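Local atomic coordinates of tungstate ABC transporter, periplasmic tungstate-binding protein (Geobacter sulfurreducens, PDB entry 3LR1), a protein that probably captures tungstate in the periplasm and delivers it to an ABC transporter for uptake into the cell. Residues 82-87 with 169-174; 61-66 with 196-201; 96-101 with 186-191. One frame throughout, in Å; residues are numbered along the deposited sequence.

How the contacts relate
Of the three contacts, contact 2 begins first along the chain: 61-66, at the start of helix 63-71, meets 196-201 on strand 197-204, closing the widest loop. Contact 1 closes from strand 78-90 onto strand 167-171 and the start of helix 172-178, contact 3 from the loop before helix 104-114 onto strand 186-190. Both nest inside contact 2 and cross one another, since their segments alternate. Strand 78-90 is common ground, pairing with strands 167-171, 186-190 and 197-204. Contacts 1 and 2 touch through probable backbone hydrogen bonds between Y83, N84 and N197, contacts 1 and 3 through R172 and Q190; contacts 2 and 3 stay about 8 Å apart at their nearest atoms.

Contact 1: 82-87 with 169-174; sequences MYNDFV and LTDRGT
R172 grips D85 side-on in a salt bridge: NE bonds OD2 and NH2 bonds OD1, each at 2.7 Å on a syn lone pair. R172 CG is anti to the backbone N and the chain bends at chi3 (-65°), which places NE beside D85 OD2. Carboxylate and guanidinium planes lie 16° apart, and V87 CG1 packs over one guanidinium face, 3.5 Å from R172 NH2. The N84 amide stands at 90° to the D171 carboxylate. N84 ND2 donates a hydrogen bond to D171 OD2 at 2.9 Å and also bonds Y199 OH, while T174 N donates a capping bond to the same D171 oxygen from the opposite face of its plane. N84 OD1 accepts from G173 N at 3.0 Å on an in-plane lone pair and also from D85 N. An alanine here would probably leave G173 N and D85 N without this acceptor and D171 OD2 with one donor fewer. V87 and T170 form an antiparallel hydrogen-bonded pair, V87 N to T170 O 2.9 Å. D171, N-cap of helix 172-178, has its side chain about 6 Å from a bound tungsten ion. Helix 154-164 packs on T170 and D171, helix 126-137 on F86 and L169, strand 186-190 on V87 and R172.

Contact 2: 61-66 with 196-201; sequences HARKLE and FNPYGI
H61 takes part in two CH-pi contacts in series, once as ring and once as donor. N197 CB sits over one face of its imidazole, 3.9 Å from the ring centroid, and the N197 amide lies nearly parallel to that ring, with planes 5° apart. H61 CB in turn lies over a face of the Y199 phenol ring, 3.7 Å from its centroid and offset toward the rim. H61 CG is anti to the backbone N (chi1 176°). The imidazole ring touches both N197 and P198, and meets the ring of Y199 obliquely, at 37°.

P198 is the centre of an inverse gamma turn, in which Y199 N makes a weak bond to N197 O. The P198 carbonyl meets the edge of the H61 ring, where H61 ND1 gives P198 O a weak hydrogen bond of 3.3 Å. On the same imidazole, H61 CE1 touches P198 CD at 3.5 Å. R63 reaches the proline too: the edge of its guanidinium comes against the pyrrolidine, R63 NH1 to P198 CG 3.3 Å, while NH2 forms a salt bridge with D80.

E66 extends toward the strand, and its OE2 lies 3.0 Å from G200 CA. A side chain on G200 would run into that oxygen. OE2 forms a salt bridge with R78, whereas E66 OE1 accepts A62 N at 2.7 Å through its anti lone pair, tying the N-cap residue to the first turn of helix 63-71.

The H61 side chain is about 5 Å from a bound tungsten ion, so this packing probably lies beside the tungstate-binding cleft. Strand 197-204 runs between strands 57-60 and 78-90, bonding to V60 through G200 and to V81 through Y199, while helix 43-51 packs against A62 and L65.

Contact 3: 96-101 with 186-191; sequences AGIAKA and VILFQG
I98 of the short 3-10 turn 98-100 leans on L188 and F189, which make a classic beta bulge opposite I88, where strand 186-190 pairs with strand 78-90. The turn lies in the loop that leads from strand 78-90 to helix 104-114.

Apolar contacts carry most of the join. I98 and L188 cross at about a right angle, with I98 CG1 meeting L188 CB at 3.6 Å. I98 CG1 stands between the backbone N and the carbonyl carbon (chi1 76°), and CD1 beyond it lies 3.8 Å from the same L188 CB. I98 CD1 also approaches F189 CB, more distantly, at 4.5 Å. I98 packs further on I88, L111 and Y167, and L188 shares Y167 with it. A101 CB, which points toward the strand, meets F189 CD1 at 4.3 Å, and the phenylalanine continues onto A104 at the start of helix 104-114.

No conventional hydrogen bond joins the two segments. The turn has its own polar support: the D94 carboxylate accepts from I98 N and A99 N, and A101 N bonds to I98 O. Across the contact, A99 CA makes a CA-H...O contact of 3.5 Å to L188 O, with an angle of 158° at the hydrogen. The second carbonyl contact is with an aromatic edge: A101 O lies in the plane of the F189 ring, 3.6 Å from F189 CE1.

Contact 1: 82-87 with 169-174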
loop_
_atom_site.group_PDB
_atom_site.type_symbol
_atom_site.label_atom_id
_atom_site.label_comp_id
_atom_site.label_asym_id
_atom_site.label_seq_id
_atom_site.Cartn_x
_atom_site.Cartn_y
_atom_site.Cartn_z
HETATM N N MSE A 82 7.689 6.988 5.133
HETATM C CA MSE A 82 8.394 5.733 5.078
HETATM C C MSE A 82 7.645 4.819 5.973
HETATM O O MSE A 82 7.594 5.014 7.187
HETATM C CB MSE A 82 9.849 5.890 5.528
HETATM C CG MSE A 82 10.675 6.796 4.539
HETATM SE SE MSE A 82 10.926 5.977 2.729
HETATM C CE MSE A 82 10.169 7.463 1.953
ATOM N N TYR A 83 7.073 3.781 5.381
ATOM C CA TYR A 83 6.309 2.832 6.177
ATOM C C TYR A 83 6.189 1.543 5.443
ATOM O O TYR A 83 6.124 1.530 4.218
ATOM C CB TYR A 83 4.904 3.387 6.466
ATOM C CG TYR A 83 3.958 2.355 6.980
ATOM C CD1 TYR A 83 4.227 1.689 8.145
ATOM C CD2 TYR A 83 2.790 2.066 6.306
ATOM C CE1 TYR A 83 3.358 0.688 8.647
ATOM C CE2 TYR A 83 1.891 1.081 6.786
ATOM C CZ TYR A 83 2.207 0.384 7.957
ATOM O OH TYR A 83 1.404 -0.610 8.487
ATOM N N ASN A 84 6.144 0.453 6.191
ATOM C CA ASN A 84 5.808 -0.834 5.681
ATOM C C ASN A 84 6.918 -1.486 4.856
ATOM O O ASN A 84 7.937 -0.794 4.461
ATOM C CB ASN A 84 4.544 -0.705 4.830
ATOM C CG ASN A 84 3.586 -1.898 4.968
ATOM O OD1 ASN A 84 3.948 -2.984 5.429
ATOM N ND2 ASN A 84 2.380 -1.710 4.474
ATOM N N ASP A 85 6.752 -2.789 4.593
ATOM C CA ASP A 85 7.727 -3.470 3.761
ATOM C C ASP A 85 7.121 -4.691 3.056
ATOM O O ASP A 85 6.035 -5.103 3.400
ATOM C CB ASP A 85 8.952 -3.866 4.556
ATOM C CG ASP A 85 8.668 -4.864 5.630
ATOM O OD1 ASP A 85 9.320 -5.925 5.670
ATOM O OD2 ASP A 85 7.782 -4.641 6.435
ATOM N N PHE A 86 7.833 -5.258 2.089
ATOM C CA PHE A 86 7.258 -6.339 1.340
ATOM C C PHE A 86 7.785 -7.695 1.816
ATOM O O PHE A 86 8.991 -7.856 2.011
ATOM C CB PHE A 86 7.528 -6.178 -0.134
ATOM C CG PHE A 86 6.735 -5.075 -0.769
ATOM C CD1 PHE A 86 5.372 -5.184 -0.915
ATOM C CD2 PHE A 86 7.388 -3.969 -1.292
ATOM C CE1 PHE A 86 4.641 -4.166 -1.533
ATOM C CE2 PHE A 86 6.683 -2.957 -1.880
ATOM C CZ PHE A 86 5.304 -3.073 -2.020
ATOM N N VAL A 87 6.898 -8.686 1.881
ATOM C CA VAL A 87 7.300 -10.047 2.215
ATOM C C VAL A 87 6.657 -11.051 1.229
ATOM O O VAL A 87 5.718 -10.730 0.501
ATOM C CB VAL A 87 6.878 -10.410 3.710
ATOM C CG1 VAL A 87 7.583 -9.495 4.821
ATOM C CG2 VAL A 87 5.385 -10.328 3.891
ATOM N N LEU A 169 3.302 -11.984 -3.085
ATOM C CA LEU A 169 4.023 -10.860 -2.584
ATOM C C LEU A 169 2.989 -9.949 -1.933
ATOM O O LEU A 169 1.974 -9.600 -2.551
ATOM C CB LEU A 169 4.766 -10.133 -3.712
ATOM C CG LEU A 169 5.575 -8.933 -3.293
ATOM C CD1 LEU A 169 6.950 -9.386 -2.612
ATOM C CD2 LEU A 169 5.789 -7.992 -4.513
ATOM N N THR A 170 3.203 -9.649 -0.650
ATOM C CA THR A 170 2.276 -8.825 0.123
ATOM C C THR A 170 3.014 -7.785 0.938
ATOM O O THR A 170 4.131 -8.003 1.365
ATOM C CB THR A 170 1.335 -9.691 1.069
ATOM O OG1 THR A 170 0.391 -8.834 1.736
ATOM C CG2 THR A 170 2.108 -10.460 2.134
ATOM N N ASP A 171 2.395 -6.613 1.156
ATOM C CA ASP A 171 2.925 -5.717 2.186
ATOM C C ASP A 171 2.672 -6.401 3.574
ATOM O O ASP A 171 1.674 -7.107 3.748
ATOM C CB ASP A 171 2.260 -4.365 2.096
ATOM C CG ASP A 171 0.852 -4.401 2.577
ATOM O OD1 ASP A 171 -0.016 -4.857 1.802
ATOM O OD2 ASP A 171 0.616 -3.953 3.754
ATOM N N ARG A 172 3.610 -6.208 4.525
ATOM C CA ARG A 172 3.556 -6.868 5.823
ATOM C C ARG A 172 2.390 -6.356 6.588
ATOM O O ARG A 172 1.758 -7.096 7.356
ATOM C CB ARG A 172 4.813 -6.576 6.588
ATOM C CG ARG A 172 4.963 -7.353 7.849
ATOM C CD ARG A 172 6.147 -6.720 8.672
ATOM N NE ARG A 172 7.435 -6.873 7.984
ATOM C CZ ARG A 172 8.216 -7.953 8.090
ATOM N NH1 ARG A 172 7.874 -8.990 8.876
ATOM N NH2 ARG A 172 9.372 -7.994 7.454
ATOM N N GLY A 173 2.073 -5.083 6.390
ATOM C CA GLY A 173 0.991 -4.488 7.175
ATOM C C GLY A 173 -0.309 -5.234 6.973
ATOM O O GLY A 173 -0.988 -5.615 7.932
ATOM N N THR A 174 -0.697 -5.444 5.727
ATOM C CA THR A 174 -1.933 -6.164 5.436
ATOM C C THR A 174 -1.891 -7.641 5.933
ATOM O O THR A 174 -2.814 -8.173 6.507
ATOM C CB THR A 174 -2.258 -6.221 3.909
ATOM O OG1 THR A 174 -2.213 -4.918 3.270
ATOM C CG2 THR A 174 -3.658 -6.865 3.706
#

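Contact 2: 61-66 with 196-201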
loop_
_atom_site.group_PDB
_atom_site.type_symbol
_atom_site.label_atom_id
_atom_site.label_comp_id
_atom_site.label_asym_id
_atom_site.label_seq_id
_atom_site.Cartn_x
_atom_site.Cartn_y
_atom_site.Cartn_z
ATOM N N HIS A 61 0.693 4.430 -2.159
ATOM C CA HIS A 61 2.042 3.935 -2.447
ATOM C C HIS A 61 1.965 3.556 -3.920
ATOM O O HIS A 61 1.558 2.473 -4.258
ATOM C CB HIS A 61 2.460 2.700 -1.548
ATOM C CG HIS A 61 3.804 2.153 -1.917
ATOM N ND1 HIS A 61 4.896 2.971 -2.149
ATOM C CD2 HIS A 61 4.217 0.899 -2.211
ATOM C CE1 HIS A 61 5.925 2.235 -2.545
ATOM N NE2 HIS A 61 5.540 0.980 -2.594
ATOM N N ALA A 62 2.390 4.444 -4.812
ATOM C CA ALA A 62 2.305 4.192 -6.281
ATOM C C ALA A 62 3.081 5.301 -6.949
ATOM O O ALA A 62 2.534 6.345 -7.398
ATOM C CB ALA A 62 0.879 4.202 -6.747
ATOM N N ARG A 63 4.370 5.129 -6.922
ATOM C CA ARG A 63 5.277 6.241 -7.208
ATOM C C ARG A 63 5.041 6.910 -8.586
ATOM O O ARG A 63 4.927 8.145 -8.695
ATOM C CB ARG A 63 6.743 5.773 -7.088
ATOM C CG ARG A 63 7.777 6.904 -7.342
ATOM C CD ARG A 63 7.374 8.223 -6.588
ATOM N NE ARG A 63 8.392 8.697 -5.654
ATOM C CZ ARG A 63 8.623 8.141 -4.465
ATOM N NH1 ARG A 63 7.902 7.082 -4.083
ATOM N NH2 ARG A 63 9.563 8.626 -3.648
ATOM N N LYS A 64 4.905 6.118 -9.632
ATOM C CA LYS A 64 4.722 6.718 -10.954
ATOM C C LYS A 64 3.442 7.519 -11.022
ATOM O O LYS A 64 3.352 8.553 -11.680
ATOM C CB LYS A 64 4.711 5.703 -12.089
ATOM C CG LYS A 64 5.678 4.596 -11.940
ATOM C CD LYS A 64 5.661 3.626 -13.166
ATOM C CE LYS A 64 6.990 2.811 -13.240
ATOM N NZ LYS A 64 6.977 1.484 -12.560
ATOM N N LEU A 65 2.401 6.969 -10.445
ATOM C CA LEU A 65 1.110 7.628 -10.484
ATOM C C LEU A 65 1.093 8.896 -9.612
ATOM O O LEU A 65 0.494 9.898 -9.968
ATOM C CB LEU A 65 0.043 6.652 -10.033
ATOM C CG LEU A 65 -0.193 5.490 -10.971
ATOM C CD1 LEU A 65 -1.339 4.659 -10.384
ATOM C CD2 LEU A 65 -0.480 5.987 -12.454
ATOM N N GLU A 66 1.784 8.870 -8.497
ATOM C CA GLU A 66 1.903 10.030 -7.614
ATOM C C GLU A 66 2.652 11.136 -8.365
ATOM O O GLU A 66 2.264 12.292 -8.310
ATOM C CB GLU A 66 2.686 9.670 -6.362
ATOM C CG GLU A 66 2.005 8.691 -5.372
ATOM C CD GLU A 66 3.013 8.135 -4.350
ATOM O OE1 GLU A 66 3.173 6.909 -4.195
ATOM O OE2 GLU A 66 3.665 8.936 -3.696
ATOM N N PHE A 196 11.937 0.486 4.240
ATOM C CA PHE A 196 10.486 0.862 4.090
ATOM C C PHE A 196 10.053 1.538 2.740
ATOM O O PHE A 196 10.852 1.971 1.900
ATOM C CB PHE A 196 9.929 1.601 5.358
ATOM C CG PHE A 196 10.257 0.878 6.666
ATOM C CD1 PHE A 196 11.177 1.401 7.563
ATOM C CD2 PHE A 196 9.717 -0.383 6.927
ATOM C CE1 PHE A 196 11.515 0.684 8.729
ATOM C CE2 PHE A 196 10.030 -1.102 8.053
ATOM C CZ PHE A 196 10.933 -0.587 8.966
ATOM N N ASN A 197 8.746 1.525 2.523
ATOM C CA ASN A 197 8.156 1.884 1.253
ATOM C C ASN A 197 7.807 3.319 1.318
ATOM O O ASN A 197 7.310 3.814 2.352
ATOM C CB ASN A 197 6.919 1.032 0.925
ATOM C CG ASN A 197 7.281 -0.479 0.735
ATOM O OD1 ASN A 197 8.454 -0.815 0.468
ATOM N ND2 ASN A 197 6.286 -1.387 0.931
ATOM N N PRO A 198 8.043 3.999 0.219
ATOM C CA PRO A 198 7.805 5.397 0.219
ATOM C C PRO A 198 6.393 5.701 -0.086
ATOM O O PRO A 198 6.059 5.984 -1.275
ATOM C CB PRO A 198 8.673 5.878 -0.963
ATOM C CG PRO A 198 8.546 4.673 -1.975
ATOM C CD PRO A 198 8.735 3.525 -1.006
ATOM N N TYR A 199 5.524 5.672 0.915
ATOM C CA TYR A 199 4.193 6.114 0.627
ATOM C C TYR A 199 4.364 7.536 0.300
ATOM O O TYR A 199 5.272 8.163 0.829
ATOM C CB TYR A 199 3.217 5.978 1.797
ATOM C CG TYR A 199 2.783 4.562 1.989
ATOM C CD1 TYR A 199 1.474 4.152 1.708
ATOM C CD2 TYR A 199 3.680 3.621 2.426
ATOM C CE1 TYR A 199 1.097 2.834 1.879
ATOM C CE2 TYR A 199 3.313 2.317 2.604
ATOM C CZ TYR A 199 2.017 1.931 2.338
ATOM O OH TYR A 199 1.662 0.645 2.505
ATOM N N GLY A 200 3.492 8.058 -0.542
ATOM C CA GLY A 200 3.351 9.494 -0.715
ATOM C C GLY A 200 2.046 10.066 -0.145
ATOM O O GLY A 200 0.981 9.492 -0.311
ATOM N N ILE A 201 2.163 11.175 0.571
ATOM C CA ILE A 201 1.045 11.919 1.104
ATOM C C ILE A 201 1.094 13.295 0.428
ATOM O O ILE A 201 2.165 13.898 0.347
ATOM C CB ILE A 201 1.029 11.964 2.675
ATOM C CG1 ILE A 201 -0.348 12.453 3.136
ATOM C CG2 ILE A 201 2.202 12.809 3.272
ATOM C CD1 ILE A 201 -0.628 12.238 4.654
#

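Contact 3: 96-101 with 186-191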
loop_
_atom_site.group_PDB
_atom_site.type_symbol
_atom_site.label_atom_id
_atom_site.label_comp_id
_atom_site.label_asym_id
_atom_site.label_seq_id
_atom_site.Cartn_x
_atom_site.Cartn_y
_atom_site.Cartn_z
ATOM N N ALA A 96 8.108 -24.890 -2.640
ATOM C CA ALA A 96 9.121 -24.326 -3.506
ATOM C C ALA A 96 10.456 -24.081 -2.766
ATOM O O ALA A 96 11.471 -23.791 -3.381
ATOM C CB ALA A 96 8.586 -23.045 -4.165
ATOM N N GLY A 97 10.445 -24.207 -1.441
ATOM C CA GLY A 97 11.642 -24.021 -0.636
ATOM C C GLY A 97 12.157 -22.609 -0.683
ATOM O O GLY A 97 13.371 -22.366 -0.684
ATOM N N ILE A 98 11.249 -21.646 -0.688
ATOM C CA ILE A 98 11.679 -20.250 -0.785
ATOM C C ILE A 98 12.302 -19.738 0.504
ATOM O O ILE A 98 13.010 -18.717 0.443
ATOM C CB ILE A 98 10.621 -19.245 -1.345
ATOM C CG1 ILE A 98 9.563 -18.890 -0.336
ATOM C CG2 ILE A 98 10.026 -19.700 -2.677
ATOM C CD1 ILE A 98 8.721 -17.715 -0.774
ATOM N N ALA A 99 12.142 -20.465 1.625
ATOM C CA ALA A 99 12.759 -20.047 2.888
ATOM C C ALA A 99 14.271 -20.096 2.764
ATOM O O ALA A 99 14.970 -19.423 3.502
ATOM C CB ALA A 99 12.304 -20.926 4.068
ATOM N N LYS A 100 14.781 -20.867 1.815
ATOM C CA LYS A 100 16.207 -20.879 1.562
ATOM C C LYS A 100 16.731 -19.783 0.626
ATOM O O LYS A 100 17.959 -19.675 0.447
ATOM C CB LYS A 100 16.628 -22.251 1.089
ATOM C CG LYS A 100 16.471 -22.569 -0.389
ATOM C CD LYS A 100 17.181 -23.946 -0.692
ATOM C CE LYS A 100 16.807 -25.110 0.352
ATOM N NZ LYS A 100 17.564 -26.421 0.107
ATOM N N ALA A 101 15.827 -18.956 0.078
ATOM C CA ALA A 101 16.204 -17.838 -0.805
ATOM C C ALA A 101 16.895 -16.708 -0.037
ATOM O O ALA A 101 16.552 -16.411 1.108
ATOM C CB ALA A 101 14.999 -17.317 -1.501
ATOM N N VAL A 186 2.192 -18.211 5.914
ATOM C CA VAL A 186 3.195 -17.712 6.796
ATOM C C VAL A 186 4.204 -16.957 5.942
ATOM O O VAL A 186 4.333 -17.218 4.748
ATOM C CB VAL A 186 3.912 -18.854 7.548
ATOM C CG1 VAL A 186 2.952 -19.602 8.504
ATOM C CG2 VAL A 186 4.546 -19.796 6.575
ATOM N N ILE A 187 4.964 -16.053 6.576
ATOM C CA ILE A 187 6.064 -15.375 5.919
ATOM C C ILE A 187 7.199 -16.384 5.675
ATOM O O ILE A 187 7.796 -16.954 6.615
ATOM C CB ILE A 187 6.586 -14.136 6.775
ATOM C CG1 ILE A 187 5.477 -13.108 7.057
ATOM C CG2 ILE A 187 7.785 -13.447 6.148
ATOM C CD1 ILE A 187 5.920 -12.042 8.089
ATOM N N LEU A 188 7.521 -16.565 4.398
ATOM C CA LEU A 188 8.626 -17.451 3.997
ATOM C C LEU A 188 9.837 -16.679 3.523
ATOM O O LEU A 188 10.966 -17.174 3.582
ATOM C CB LEU A 188 8.124 -18.419 2.938
ATOM C CG LEU A 188 7.070 -19.383 3.486
ATOM C CD1 LEU A 188 6.270 -19.942 2.304
ATOM C CD2 LEU A 188 7.704 -20.530 4.328
ATOM N N PHE A 189 9.644 -15.474 3.021
ATOM C CA PHE A 189 10.770 -14.599 2.729
ATOM C C PHE A 189 10.501 -13.180 3.145
ATOM O O PHE A 189 9.469 -12.608 2.787
ATOM C CB PHE A 189 11.125 -14.554 1.240
ATOM C CG PHE A 189 12.300 -13.687 0.975
ATOM C CD1 PHE A 189 13.586 -14.205 1.104
ATOM C CD2 PHE A 189 12.143 -12.334 0.691
ATOM C CE1 PHE A 189 14.685 -13.390 0.933
ATOM C CE2 PHE A 189 13.262 -11.506 0.515
ATOM C CZ PHE A 189 14.526 -12.051 0.636
ATOM N N GLN A 190 11.462 -12.599 3.873
ATOM C CA GLN A 190 11.433 -11.196 4.218
ATOM C C GLN A 190 12.829 -10.556 4.141
ATOM O O GLN A 190 13.846 -11.230 4.256
ATOM C CB GLN A 190 10.832 -11.019 5.595
ATOM C CG GLN A 190 11.476 -11.866 6.715
ATOM C CD GLN A 190 10.654 -11.705 7.982
ATOM O OE1 GLN A 190 10.409 -10.593 8.377
ATOM N NE2 GLN A 190 10.165 -12.802 8.567
ATOM N N GLY A 191 12.834 -9.247 3.866
ATOM C CA GLY A 191 14.080 -8.455 3.698
ATOM C C GLY A 191 14.779 -8.257 5.029
ATOM O O GLY A 191 15.316 -7.164 5.282
#